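Local coordinates for appr-1-p processing domain protein (Thermus aquaticus Y51MC23, PDB 5M31) that belongs to the macro domain family, a compact alpha/beta fold of one mixed sheet with helices packed around it, at residues W135-V138 / K139-I142; V57-C60 / E61-Q64; V110-I113 / Q114-V118. All blocks are in the same frame, centred on the assembly; numbering follows the deposited sequence. Where two conformers were deposited one is given.

Contact 1: residues W135-V138 / K139-I142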
ATOM      1  N   TRP A 135       8.887  13.239  -3.496  1.00 31.95           N
ATOM      2  CA  TRP A 135       7.903  13.175  -2.429  1.00 31.86           C
ATOM      3  C   TRP A 135       6.857  14.292  -2.471  1.00 32.76           C
ATOM      4  O   TRP A 135       5.672  13.996  -2.320  1.00 31.02           O
ATOM      5  CB  TRP A 135       8.605  13.123  -1.087  1.00 32.97           C
ATOM      6  CG  TRP A 135       7.747  13.206   0.119  1.00 33.06           C
ATOM      7  CD1 TRP A 135       7.853  14.095   1.143  1.00 35.40           C
ATOM      8  CD2 TRP A 135       6.631  12.350   0.443  1.00 33.13           C
ATOM      9  NE1 TRP A 135       6.883  13.845   2.100  1.00 35.29           N
ATOM     10  CE2 TRP A 135       6.135  12.765   1.703  1.00 33.45           C
ATOM     11  CE3 TRP A 135       6.030  11.264  -0.197  1.00 31.63           C
ATOM     12  CZ2 TRP A 135       5.041  12.136   2.322  1.00 33.20           C
ATOM     13  CZ3 TRP A 135       4.930  10.661   0.405  1.00 30.63           C
ATOM     14  CH2 TRP A 135       4.464  11.092   1.665  1.00 31.89           C
ATOM     15  N   PRO A 136       7.258  15.539  -2.801  1.00 34.82           N
ATOM     16  CA  PRO A 136       6.219  16.588  -2.858  1.00 36.46           C
ATOM     17  C   PRO A 136       5.043  16.235  -3.779  1.00 35.71           C
ATOM     18  O   PRO A 136       3.891  16.463  -3.431  1.00 34.96           O
ATOM     19  CB  PRO A 136       6.987  17.807  -3.392  1.00 38.79           C
ATOM     20  CG  PRO A 136       8.385  17.624  -2.897  1.00 38.67           C
ATOM     21  CD  PRO A 136       8.623  16.126  -2.777  1.00 37.14           C
ATOM     22  N   GLU A 137       5.357  15.665  -4.932  1.00 35.97           N
ATOM     23  CA  GLU A 137       4.356  15.319  -5.927  1.00 36.21           C
ATOM     24  C   GLU A 137       3.560  14.117  -5.496  1.00 31.71           C
ATOM     25  O   GLU A 137       2.331  14.103  -5.647  1.00 32.36           O
ATOM     26  CB  GLU A 137       5.025  15.042  -7.271  1.00 39.11           C
ATOM     27  CG  GLU A 137       5.655  16.288  -7.922  1.00 44.25           C
ATOM     28  CD  GLU A 137       4.629  17.265  -8.527  1.00 49.84           C
ATOM     29  OE1 GLU A 137       3.406  16.934  -8.618  1.00 52.86           O
ATOM     30  OE2 GLU A 137       5.053  18.376  -8.937  1.00 57.11           O
ATOM     31  N   VAL A 138       4.231  13.128  -4.905  1.00 28.74           N
ATOM     32  CA  VAL A 138       3.521  11.935  -4.384  1.00 26.96           C
ATOM     33  C   VAL A 138       2.611  12.352  -3.233  1.00 27.31           C
ATOM     34  O   VAL A 138       1.440  11.929  -3.181  1.00 25.00           O
ATOM     35  CB  VAL A 138       4.490  10.809  -3.975  1.00 26.24           C
ATOM     36  CG1 VAL A 138       3.761   9.691  -3.246  1.00 25.49           C
ATOM     37  CG2 VAL A 138       5.222  10.270  -5.222  1.00 26.45           C
ATOM     38  N   LYS A 139       3.153  13.154  -2.291  1.00 28.05           N
ATOM     39  CA  LYS A 139       2.341  13.660  -1.174  1.00 30.24           C
ATOM     40  C   LYS A 139       1.086  14.375  -1.698  1.00 30.59           C
ATOM     41  O   LYS A 139      -0.012  14.099  -1.237  1.00 29.81           O
ATOM     42  CB  LYS A 139       3.167  14.600  -0.264  1.00 32.99           C
ATOM     43  CG  LYS A 139       2.447  15.033   1.018  1.00 35.99           C
ATOM     44  CD  LYS A 139       3.355  15.908   1.897  1.00 39.23           C
ATOM     45  CE  LYS A 139       2.738  16.156   3.264  1.00 42.73           C
ATOM     46  NZ  LYS A 139       3.689  16.690   4.308  1.00 46.51           N
ATOM     47  N   GLN A 140       1.239  15.190  -2.733  1.00 32.33           N
ATOM     48  CA  GLN A 140       0.126  15.936  -3.318  1.00 34.81           C
ATOM     49  C   GLN A 140      -0.950  14.996  -3.863  1.00 33.00           C
ATOM     50  O   GLN A 140      -2.147  15.178  -3.609  1.00 33.14           O
ATOM     51  CB  GLN A 140       0.636  16.836  -4.424  1.00 39.53           C
ATOM     52  CG  GLN A 140      -0.380  17.860  -4.927  1.00 44.81           C
ATOM     53  CD  GLN A 140      -1.255  17.336  -6.055  1.00 48.06           C
ATOM     54  OE1 GLN A 140      -2.465  17.611  -6.107  1.00 53.32           O
ATOM     55  NE2 GLN A 140      -0.641  16.615  -6.998  1.00 52.25           N
ATOM     56  N   ARG A 141      -0.518  13.965  -4.582  1.00 31.21           N
ATOM     57  CA  ARG A 141      -1.447  12.988  -5.133  1.00 30.87           C
ATOM     58  C   ARG A 141      -2.136  12.182  -4.041  1.00 28.62           C
ATOM     59  O   ARG A 141      -3.306  11.816  -4.177  1.00 26.94           O
ATOM     60  CB  ARG A 141      -0.720  12.061  -6.090  1.00 31.96           C
ATOM     61  CG  ARG A 141      -0.372  12.775  -7.385  1.00 34.77           C
ATOM     62  CD  ARG A 141       0.758  12.127  -8.118  1.00 36.31           C
ATOM     63  NE  ARG A 141       1.015  12.798  -9.404  1.00 39.26           N
ATOM     64  CZ  ARG A 141       1.526  14.022  -9.531  1.00 42.09           C
ATOM     65  NH1 ARG A 141       1.773  14.779  -8.456  1.00 43.57           N
ATOM     66  NH2 ARG A 141       1.771  14.508 -10.743  1.00 43.06           N
ATOM     67  N   ILE A 142      -1.410  11.868  -2.975  1.00 26.59           N
ATOM     68  CA  ILE A 142      -2.032  11.167  -1.840  1.00 26.51           C
ATOM     69  C   ILE A 142      -3.117  12.056  -1.229  1.00 28.08           C
ATOM     70  O   ILE A 142      -4.238  11.608  -0.991  1.00 27.31           O
ATOM     71  CB  ILE A 142      -1.004  10.781  -0.787  1.00 25.73           C
ATOM     72  CG1 ILE A 142      -0.053   9.702  -1.335  1.00 24.16           C
ATOM     73  CG2 ILE A 142      -1.692  10.311   0.489  1.00 25.78           C
ATOM     74  CD1 ILE A 142       1.141   9.418  -0.439  1.00 24.49           C
TER
HETATM   75  O   HOH W   1       6.412  16.375   4.175  1.00 48.37           O
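One face of the Trp135 indole carries CB of Lys139, set over its six-membered ring as a CH-pi contact, 4.0 Å from the ring centroid and 9° off the ring normal. CZ3 of Trp135 meets CD1 of Ile142 at an oblique approach. The guanidinium of Arg141 takes Glu137 OE1 at its edge, in plane. This salt bridge runs 2.7 Å from Arg141 NH1 to Glu137 OE1 and uses the anti lone pair of the oxygen. The carboxylate and guanidinium planes stand 75° apart. Glu137 reaches NH1 because its chain bends back at chi2 (-74°). Arg141 NH1 also bonds Glu137 O at 2.9 Å, from above the carbonyl plane, while Arg141 N reaches the same oxygen from the opposite face. All this lies on the first two turns of helix 135-146, the crossover helix of a beta-alpha-beta unit between strands 120-123 and 153-157. Lys139 runs extended past the indole. Its NZ bonds a water at 2.7 Å, which Trp135 NE1 reaches only weakly, and NZ also pairs with Glu158. Arg141 NE has a second acidic partner in Glu103 of helix 99-116. On the buried side, Val138 CG1 packs against Ile142 CD1 at 3.8 Å.

Contact 2: residues V57-C60 / E61-Q64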
ATOM      1  N   VAL A  57       2.193 -14.164  -3.895  1.00 21.91           N
ATOM      2  CA  VAL A  57       2.884 -14.944  -4.909  1.00 22.93           C
ATOM      3  C   VAL A  57       1.885 -15.680  -5.795  1.00 23.68           C
ATOM      4  O   VAL A  57       1.995 -15.640  -7.045  1.00 23.18           O
ATOM      5  CB  VAL A  57       3.885 -15.920  -4.306  1.00 24.74           C
ATOM      6  CG1 VAL A  57       4.370 -16.929  -5.317  1.00 26.99           C
ATOM      7  CG2 VAL A  57       5.041 -15.129  -3.692  1.00 24.62           C
ATOM      8  N   LYS A  58       0.913 -16.361  -5.181  1.00 24.43           N
ATOM      9  CA  LYS A  58      -0.102 -17.039  -5.942  1.00 26.47           C
ATOM     10  C   LYS A  58      -0.944 -16.091  -6.808  1.00 24.73           C
ATOM     11  O   LYS A  58      -1.204 -16.423  -7.984  1.00 25.67           O
ATOM     12  CB  LYS A  58      -0.994 -17.867  -5.018  1.00 29.52           C
ATOM     13  CG  LYS A  58      -0.268 -19.079  -4.460  1.00 33.63           C
ATOM     14  CD  LYS A  58      -1.106 -19.778  -3.401  1.00 38.14           C
ATOM     15  CE  LYS A  58      -0.380 -20.984  -2.799  1.00 42.24           C
ATOM     16  NZ  LYS A  58      -0.497 -22.182  -3.688  1.00 45.81           N
ATOM     17  N   ALA A  59      -1.254 -14.891  -6.307  1.00 22.78           N
ATOM     18  CA  ALA A  59      -2.052 -13.925  -7.072  1.00 22.45           C
ATOM     19  C   ALA A  59      -1.244 -13.446  -8.287  1.00 22.69           C
ATOM     20  O   ALA A  59      -1.764 -13.246  -9.410  1.00 23.21           O
ATOM     21  CB  ALA A  59      -2.443 -12.752  -6.232  1.00 21.65           C
ATOM     22  N   CYS A  60       0.048 -13.259  -8.070  1.00 22.76           N
ATOM     23  CA  CYS A  60       0.906 -12.880  -9.229  1.00 23.65           C
ATOM     24  C   CYS A  60       0.963 -14.001 -10.270  1.00 26.38           C
ATOM     25  O   CYS A  60       1.033 -13.727 -11.475  1.00 26.86           O
ATOM     26  CB  CYS A  60       2.318 -12.498  -8.777  1.00 23.53           C
ATOM     27  SG  CYS A  60       2.495 -10.925  -7.890  1.00 22.93           S
ATOM     28  N   GLU A  61       1.076 -15.251  -9.832  1.00 28.66           N
ATOM     29  CA  GLU A  61       1.115 -16.391 -10.780  1.00 33.44           C
ATOM     30  C   GLU A  61      -0.145 -16.440 -11.627  1.00 33.15           C
ATOM     31  O   GLU A  61      -0.097 -16.803 -12.815  1.00 34.66           O
ATOM     32  CB  GLU A  61       1.342 -17.711 -10.019  1.00 37.71           C
ATOM     33  CG  GLU A  61       2.781 -17.824  -9.505  1.00 40.76           C
ATOM     34  CD  GLU A  61       3.046 -18.987  -8.525  1.00 45.28           C
ATOM     35  OE1 GLU A  61       2.097 -19.518  -7.894  1.00 46.68           O
ATOM     36  OE2 GLU A  61       4.250 -19.342  -8.382  1.00 48.95           O
ATOM     37  N   ARG A  62      -1.258 -16.017 -11.043  1.00 33.22           N
ATOM     38  CA  ARG A  62      -2.531 -15.954 -11.743  1.00 35.95           C
ATOM     39  C   ARG A  62      -2.693 -14.733 -12.646  1.00 35.61           C
ATOM     40  O   ARG A  62      -3.679 -14.651 -13.358  1.00 38.91           O
ATOM     41  CB  ARG A  62      -3.682 -15.953 -10.756  1.00 37.18           C
ATOM     42  CG  ARG A  62      -3.831 -17.212  -9.951  1.00 40.09           C
ATOM     43  CD  ARG A  62      -5.178 -17.210  -9.231  1.00 41.59           C
ATOM     44  NE  ARG A  62      -5.326 -16.171  -8.193  1.00 41.94           N
ATOM     45  CZ  ARG A  62      -5.007 -16.322  -6.892  1.00 41.06           C
ATOM     46  NH1 ARG A  62      -4.459 -17.460  -6.441  1.00 43.73           N
ATOM     47  NH2 ARG A  62      -5.249 -15.341  -6.033  1.00 37.34           N
ATOM     48  N   GLY A  63      -1.780 -13.775 -12.587  1.00 33.45           N
ATOM     49  CA  GLY A  63      -1.914 -12.522 -13.344  1.00 33.69           C
ATOM     50  C   GLY A  63      -2.879 -11.518 -12.713  1.00 32.05           C
ATOM     51  O   GLY A  63      -3.250 -10.508 -13.342  1.00 31.54           O
ATOM     52  N   GLN A  64      -3.156 -11.710 -11.428  1.00 27.99           N
ATOM     53  CA  GLN A  64      -4.129 -10.909 -10.758  1.00 27.89           C
ATOM     54  C   GLN A  64      -3.573  -9.578 -10.271  1.00 25.39           C
ATOM     55  O   GLN A  64      -4.345  -8.668  -9.911  1.00 24.66           O
ATOM     56  CB  GLN A  64      -4.673 -11.730  -9.591  1.00 29.17           C
ATOM     57  CG  GLN A  64      -5.733 -11.079  -8.726  1.00 31.33           C
ATOM     58  CD  GLN A  64      -6.245 -12.052  -7.672  1.00 32.40           C
ATOM     59  OE1 GLN A  64      -6.015 -13.291  -7.763  1.00 34.33           O
ATOM     60  NE2 GLN A  64      -6.998 -11.528  -6.707  1.00 32.28           N
TER
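Arg62 lays one face of its guanidinium over the last turn of the helix. Lys58 O and Ala59 CA are both about 3.6 Å above the guanidinium plane and offset toward its rim. The bend at chi3 (-66°) folds the arginine back over this turn. Gln64 holds the guanidinium in that place. Arg62 grips its OE1 side-on, with the NE/NH2 edge, and OE1 lies close to the guanidinium plane. Arg62 NE is 3.0 Å from Gln64 OE1, nearly in line with the C=O bond. Arg62 NH2 is 2.8 Å from the same Gln64 OE1 but tilted from the amide plane. The Gln64 chain is extended, with CG opposite the backbone N about chi1 (-180°). Arg62 NH2 and Gln64 OE1 both come up to Ala59 CB, at 3.8 and 3.9 Å. Ala59 also packs on Phe71 of strand 71-74. Further back, the Glu61 side chain crosses that of Val57 obliquely, with Glu61 OE2 3.9 Å from Val57 CG1. In the backbone, Gln64 N bonds Ala59 O at 2.9 Å and Gly63 N bonds Cys60 O at 3.0 Å. Gly63 has positive phi (78°). Together these backbone features make a Schellman motif, which ends helix 50-61 and starts the loop toward strand 71-74 of the macro domain.

Contact 3: residues V110-I113 / Q114-V118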
ATOM      1  N   VAL A 110      -8.600   3.917  -2.942  1.00 17.91           N
ATOM      2  CA  VAL A 110      -9.883   4.451  -2.548  1.00 18.91           C
ATOM      3  C   VAL A 110     -10.960   3.400  -2.771  1.00 18.99           C
ATOM      4  O   VAL A 110     -11.758   3.105  -1.837  1.00 19.30           O
ATOM      5  CB  VAL A 110     -10.230   5.725  -3.294  1.00 19.83           C
ATOM      6  CG1 VAL A 110     -11.691   6.138  -3.103  1.00 21.71           C
ATOM      7  CG2 VAL A 110      -9.281   6.819  -2.833  1.00 20.05           C
ATOM      8  N   CYS A 111     -10.968   2.773  -3.946  1.00 19.14           N
ATOM      9  CA  CYS A 111     -11.937   1.692  -4.244  1.00 20.14           C
ATOM     10  C   CYS A 111     -11.931   0.594  -3.190  1.00 20.05           C
ATOM     11  O   CYS A 111     -12.998   0.187  -2.705  1.00 20.81           O
ATOM     12  CB  CYS A 111     -11.639   1.072  -5.591  1.00 21.05           C
ATOM     13  SG  CYS A 111     -11.903   2.245  -6.926  1.00 25.34           S
ATOM     14  N   ARG A 112     -10.755   0.090  -2.814  1.00 18.63           N
ATOM     15  CA  ARG A 112     -10.686  -1.068  -1.909  0.50 18.95           C
ATOM     16  C   ARG A 112     -11.065  -0.662  -0.494  1.00 18.76           C
ATOM     17  O   ARG A 112     -11.685  -1.444   0.222  1.00 19.04           O
ATOM     18  CB  ARG A 112      -9.296  -1.672  -1.849  0.50 19.02           C
ATOM     19  CG  ARG A 112      -8.888  -2.570  -3.016  0.50 20.04           C
ATOM     20  CD  ARG A 112      -9.984  -3.253  -3.788  0.50 21.97           C
ATOM     21  NE  ARG A 112     -10.540  -4.434  -3.131  0.50 23.91           N
ATOM     22  CZ  ARG A 112      -9.963  -5.639  -3.116  0.50 24.13           C
ATOM     23  NH1 ARG A 112      -8.907  -5.866  -3.859  0.50 24.26           N
ATOM     24  NH2 ARG A 112     -10.483  -6.633  -2.381  0.50 24.84           N
ATOM     25  N   ILE A 113     -10.656   0.533  -0.089  1.00 18.40           N
ATOM     26  CA  ILE A 113     -11.035   1.068   1.254  1.00 19.13           C
ATOM     27  C   ILE A 113     -12.555   1.097   1.349  1.00 20.74           C
ATOM     28  O   ILE A 113     -13.168   0.593   2.367  1.00 21.61           O
ATOM     29  CB  ILE A 113     -10.400   2.467   1.460  1.00 18.87           C
ATOM     30  CG1 ILE A 113      -8.881   2.310   1.652  1.00 17.85           C
ATOM     31  CG2 ILE A 113     -11.097   3.203   2.604  1.00 19.84           C
ATOM     32  CD1 ILE A 113      -8.182   3.645   1.644  1.00 17.99           C
ATOM     33  N   GLN A 114     -13.197   1.616   0.318  1.00 21.40           N
ATOM     34  CA  GLN A 114     -14.661   1.727   0.310  1.00 24.69           C
ATOM     35  C   GLN A 114     -15.338   0.393   0.253  1.00 25.00           C
ATOM     36  O   GLN A 114     -16.294   0.171   1.055  1.00 25.94           O
ATOM     37  CB  GLN A 114     -15.083   2.750  -0.764  1.00 27.40           C
ATOM     38  CG  GLN A 114     -14.564   4.107  -0.266  1.00 30.03           C
ATOM     39  CD  GLN A 114     -15.072   5.330  -0.968  1.00 34.45           C
ATOM     40  OE1 GLN A 114     -15.339   5.321  -2.173  1.00 35.28           O
ATOM     41  NE2 GLN A 114     -15.190   6.452  -0.185  1.00 37.36           N
ATOM     42  N   GLU A 115     -14.872  -0.512  -0.603  1.00 23.75           N
ATOM     43  CA  GLU A 115     -15.431  -1.882  -0.764  1.00 24.84           C
ATOM     44  C   GLU A 115     -15.436  -2.628   0.556  1.00 24.67           C
ATOM     45  O   GLU A 115     -16.442  -3.278   0.911  1.00 25.16           O
ATOM     46  CB  GLU A 115     -14.630  -2.731  -1.769  1.00 25.50           C
ATOM     47  CG  GLU A 115     -14.859  -2.387  -3.235  1.00 27.28           C
ATOM     48  CD  GLU A 115     -13.858  -2.971  -4.197  1.00 29.75           C
ATOM     49  OE1 GLU A 115     -12.855  -3.630  -3.794  1.00 32.29           O
ATOM     50  OE2 GLU A 115     -13.933  -2.620  -5.397  1.00 30.20           O
ATOM     51  N   LEU A 116     -14.332  -2.496   1.284  1.00 23.48           N
ATOM     52  CA  LEU A 116     -14.083  -3.259   2.478  1.00 24.31           C
ATOM     53  C   LEU A 116     -14.500  -2.498   3.740  1.00 25.07           C
ATOM     54  O   LEU A 116     -14.420  -3.065   4.831  1.00 25.68           O
ATOM     55  CB  LEU A 116     -12.624  -3.682   2.570  1.00 23.30           C
ATOM     56  CG  LEU A 116     -12.200  -4.686   1.502  1.00 24.05           C
ATOM     57  CD1 LEU A 116     -10.699  -4.798   1.393  1.00 23.17           C
ATOM     58  CD2 LEU A 116     -12.843  -6.042   1.786  1.00 26.47           C
ATOM     59  N   ARG A 117     -15.012  -1.269   3.589  1.00 24.83           N
ATOM     60  CA  ARG A 117     -15.451  -0.434   4.721  1.00 25.65           C
ATOM     61  C   ARG A 117     -14.321  -0.318   5.758  1.00 23.72           C
ATOM     62  O   ARG A 117     -14.542  -0.315   6.980  1.00 24.13           O
ATOM     63  CB  ARG A 117     -16.767  -0.962   5.322  1.00 29.13           C
ATOM     64  CG  ARG A 117     -17.775  -1.342   4.231  1.00 32.20           C
ATOM     65  CD  ARG A 117     -18.972  -2.113   4.738  1.00 38.56           C
ATOM     66  NE  ARG A 117     -19.822  -2.499   3.610  1.00 41.27           N
ATOM     67  CZ  ARG A 117     -20.954  -3.204   3.712  1.00 48.60           C
ATOM     68  NH1 ARG A 117     -21.412  -3.618   4.913  1.00 51.81           N
ATOM     69  NH2 ARG A 117     -21.668  -3.473   2.606  1.00 50.08           N
ATOM     70  N   VAL A 118     -13.111  -0.137   5.240  1.00 21.68           N
ATOM     71  CA  VAL A 118     -11.937   0.090   6.107  1.00 20.95           C
ATOM     72  C   VAL A 118     -11.976   1.464   6.738  1.00 21.48           C
ATOM     73  O   VAL A 118     -12.305   2.448   6.064  1.00 21.38           O
ATOM     74  CB  VAL A 118     -10.643  -0.069   5.262  1.00 19.39           C
ATOM     75  CG1 VAL A 118      -9.438   0.469   5.997  1.00 18.99           C
ATOM     76  CG2 VAL A 118     -10.474  -1.524   4.926  1.00 19.83           C
TER
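Ile113 and Val118 make the buried apolar contact, with Ile113 CG2 4.2 Å from Val118 CB. Ile113 also touches Phe85 of strand 83-88, and Val118 packs on Tyr83 of the same strand. A separate van der Waals contact lies nearer the surface. There the side chains of Val110 and Gln114 run side by side and point the same way, with Val110 CG1 3.9 Å from Gln114 OE1. Both also touch Leu149. Along the same helix, the extended side chain of Glu115 passes Cys111 O, which lies 3.2 Å from Glu115 CG.

Backbone bonds hold the turn together. Gln114 N bonds Val110 O at 3.0 Å, Glu115 N bonds Cys111 O, and Leu116 N bonds Arg112 O. Beyond them Val118 N bonds Ile113 O at 3.0 Å, in the carbonyl plane, and Arg117 N bonds Gln114 O at 3.2 Å. These last two bonds, together with the positive phi of Arg117 (53°), make a Schellman motif. It closes helix 99-116 and turns the chain toward strand 120-123 of the macro domain sheet.

The charged contact is between Arg112 and Glu115, three residues apart. A salt bridge is modelled from Arg112 NE to Glu115 OE1, but its geometry is doubtful, because the distance is too short and Arg112 was deposited in two conformers.

Contact 2 lies at the surface, while contacts 1 and 3 are partly buried. Contacts 2 and 3 both end a helix with a Schellman motif, but the residue with positive phi is glycine in contact 2 and arginine in contact 3. Contact 1 instead lies at the start of its helix, which packs on the helix that contact 3 ends. Its chemistry is an aromatic face and a salt bridge. Contact 2 is a polar cap with an arginine over the helix backbone. Contact 3 combines backbone bonds with buried Ile113 and Val118 and a doubtful Arg112-Glu115 pair. Contacts 2 and 3 both touch strand 71-74. Contacts 1 and 2 lie on opposite sides of the chain's centre, their own centres 29 Å apart.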